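Local coordinates for prophage pi2 protein 01, integrase (Lactococcus lactis, PDB 3LYS) that probably binds DNA through this helical N-terminal domain, as part of a phage-family integrase that would integrate and recombine prophage DNA, at residues 79-83 with 95-99. The protein carries 1 engineered substitution. Numbering follows the deposited sequence.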
loop_
_atom_site.group_PDB
_atom_site.type_symbol
_atom_site.label_atom_id
_atom_site.label_comp_id
_atom_site.label_asym_id
_atom_site.label_seq_id
_atom_site.Cartn_x
_atom_site.Cartn_y
_atom_site.Cartn_z
ATOM N N VAL A 79 -2.571 0.718 1.871
ATOM C CA VAL A 79 -1.727 -0.355 1.382
ATOM C C VAL A 79 -1.747 -1.497 2.377
ATOM O O VAL A 79 -1.798 -2.670 2.017
ATOM C CB VAL A 79 -0.279 0.093 1.238
ATOM C CG1 VAL A 79 0.559 -1.067 0.732
ATOM C CG2 VAL A 79 -0.184 1.289 0.305
ATOM N N ARG A 80 -1.683 -1.140 3.646
ATOM C CA ARG A 80 -1.686 -2.134 4.707
ATOM C C ARG A 80 -2.897 -3.053 4.575
ATOM O O ARG A 80 -2.773 -4.277 4.597
ATOM C CB ARG A 80 -1.699 -1.420 6.064
ATOM C CG ARG A 80 -1.682 -2.332 7.273
ATOM C CD ARG A 80 -1.216 -1.584 8.507
ATOM N NE ARG A 80 -1.387 -2.397 9.695
ATOM C CZ ARG A 80 -0.890 -3.619 9.837
ATOM N NH1 ARG A 80 -1.093 -4.298 10.965
ATOM N NH2 ARG A 80 -0.188 -4.162 8.856
ATOM N N ALA A 81 -4.070 -2.449 4.427
ATOM C CA ALA A 81 -5.293 -3.221 4.299
ATOM C C ALA A 81 -5.206 -4.252 3.176
ATOM O O ALA A 81 -5.650 -5.390 3.325
ATOM C CB ALA A 81 -6.463 -2.292 4.058
ATOM N N SER A 82 -4.641 -3.862 2.045
ATOM C CA SER A 82 -4.540 -4.791 0.932
ATOM C C SER A 82 -3.606 -5.945 1.235
ATOM O O SER A 82 -3.759 -7.037 0.693
ATOM C CB SER A 82 -4.048 -4.076 -0.313
ATOM O OG SER A 82 -2.838 -3.407 -0.040
ATOM N N ILE A 83 -2.617 -5.706 2.086
ATOM C CA ILE A 83 -1.689 -6.775 2.413
ATOM C C ILE A 83 -2.344 -7.794 3.358
ATOM O O ILE A 83 -2.056 -8.996 3.294
ATOM C CB ILE A 83 -0.391 -6.200 3.000
ATOM C CG1 ILE A 83 0.569 -5.895 1.863
ATOM C CG2 ILE A 83 0.259 -7.189 3.921
ATOM C CD1 ILE A 83 0.085 -4.836 0.943
ATOM N N ASP A 95 3.757 -9.727 7.099
ATOM C CA ASP A 95 3.225 -8.409 6.795
ATOM C C ASP A 95 4.302 -7.351 6.991
ATOM O O ASP A 95 4.470 -6.836 8.090
ATOM C CB ASP A 95 2.021 -8.136 7.705
ATOM C CG ASP A 95 1.647 -6.675 7.758
ATOM O OD1 ASP A 95 1.517 -6.047 6.690
ATOM O OD2 ASP A 95 1.484 -6.154 8.879
ATOM N N PHE A 96 5.034 -7.024 5.931
ATOM C CA PHE A 96 6.110 -6.031 6.039
ATOM C C PHE A 96 5.621 -4.661 6.463
ATOM O O PHE A 96 6.415 -3.822 6.852
ATOM C CB PHE A 96 6.859 -5.903 4.715
ATOM C CG PHE A 96 5.955 -5.695 3.548
ATOM C CD1 PHE A 96 5.318 -4.473 3.340
ATOM C CD2 PHE A 96 5.695 -6.736 2.678
ATOM C CE1 PHE A 96 4.430 -4.297 2.272
ATOM C CE2 PHE A 96 4.814 -6.571 1.615
ATOM C CZ PHE A 96 4.179 -5.343 1.412
ATOM N N THR A 97 4.321 -4.428 6.394
ATOM C CA THR A 97 3.801 -3.127 6.779
ATOM C C THR A 97 3.397 -3.149 8.240
ATOM O O THR A 97 2.743 -2.242 8.756
ATOM C CB THR A 97 2.582 -2.767 5.939
ATOM O OG1 THR A 97 1.563 -3.753 6.130
ATOM C CG2 THR A 97 2.959 -2.727 4.491
ATOM N N THR A 98 3.823 -4.194 8.917
ATOM C CA THR A 98 3.460 -4.382 10.296
ATOM C C THR A 98 3.981 -3.329 11.273
ATOM O O THR A 98 3.207 -2.544 11.818
ATOM C CB THR A 98 3.886 -5.801 10.729
ATOM O OG1 THR A 98 3.336 -6.101 12.014
ATOM C CG2 THR A 98 5.419 -5.921 10.759
ATOM N N ARG A 99 5.290 -3.300 11.483
ATOM C CA ARG A 99 5.889 -2.377 12.435
ATOM C C ARG A 99 6.388 -1.118 11.755
ATOM O O ARG A 99 6.897 -0.204 12.400
ATOM C CB ARG A 99 7.036 -3.082 13.145
ATOM C CG ARG A 99 7.180 -2.744 14.592
ATOM C CD ARG A 99 8.190 -3.668 15.224
ATOM N NE ARG A 99 8.686 -3.132 16.483
ATOM C CZ ARG A 99 9.451 -2.050 16.582
ATOM N NH1 ARG A 99 9.815 -1.384 15.491
ATOM N NH2 ARG A 99 9.848 -1.629 17.776
#
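A salt bridge joins helix 69-88 to the chain that folds back on it: Arg-80 NH2 donates to Asp-95 OD2 at 2.6 Å, and the same nitrogen gives a longer hydrogen bond, 3.3 Å, to Thr-97 OG1. Both acceptors lie at the edge of the guanidinium, near its plane. An extended Arg-80 side chain, trans through chi3, brings this group across to the carboxylate. The other carboxylate oxygen, Asp-95 OD1, accepts a very short 2.4 Å bond from Thr-97 OG1, so the three side chains are bonded to one another in a ring. A weak 3.3 Å bond from Thr-97 N to Asp-95 OD1 closes an Asx-turn-like ring over the start of the type I beta turn that runs from Asp-95 to Thr-98. The helix belongs to the core-binding, SAM-like N-terminal domain of the phage integrase, an all-helical unit, and the turn lies in the loop following its helix 69-88. Beneath the polar group, Ile-83 points toward the turn. Its CG2 approaches Asp-95 OD1 at 3.2 Å, while its CG1 packs against Phe-96 CZ at 3.7 Å. The Phe-96 side chain also touches Ile-48 and Ile-51, and Ile-83 reaches Leu-92 and Ile-8 of helix 8-19, carrying the apolar contact into the domain interior.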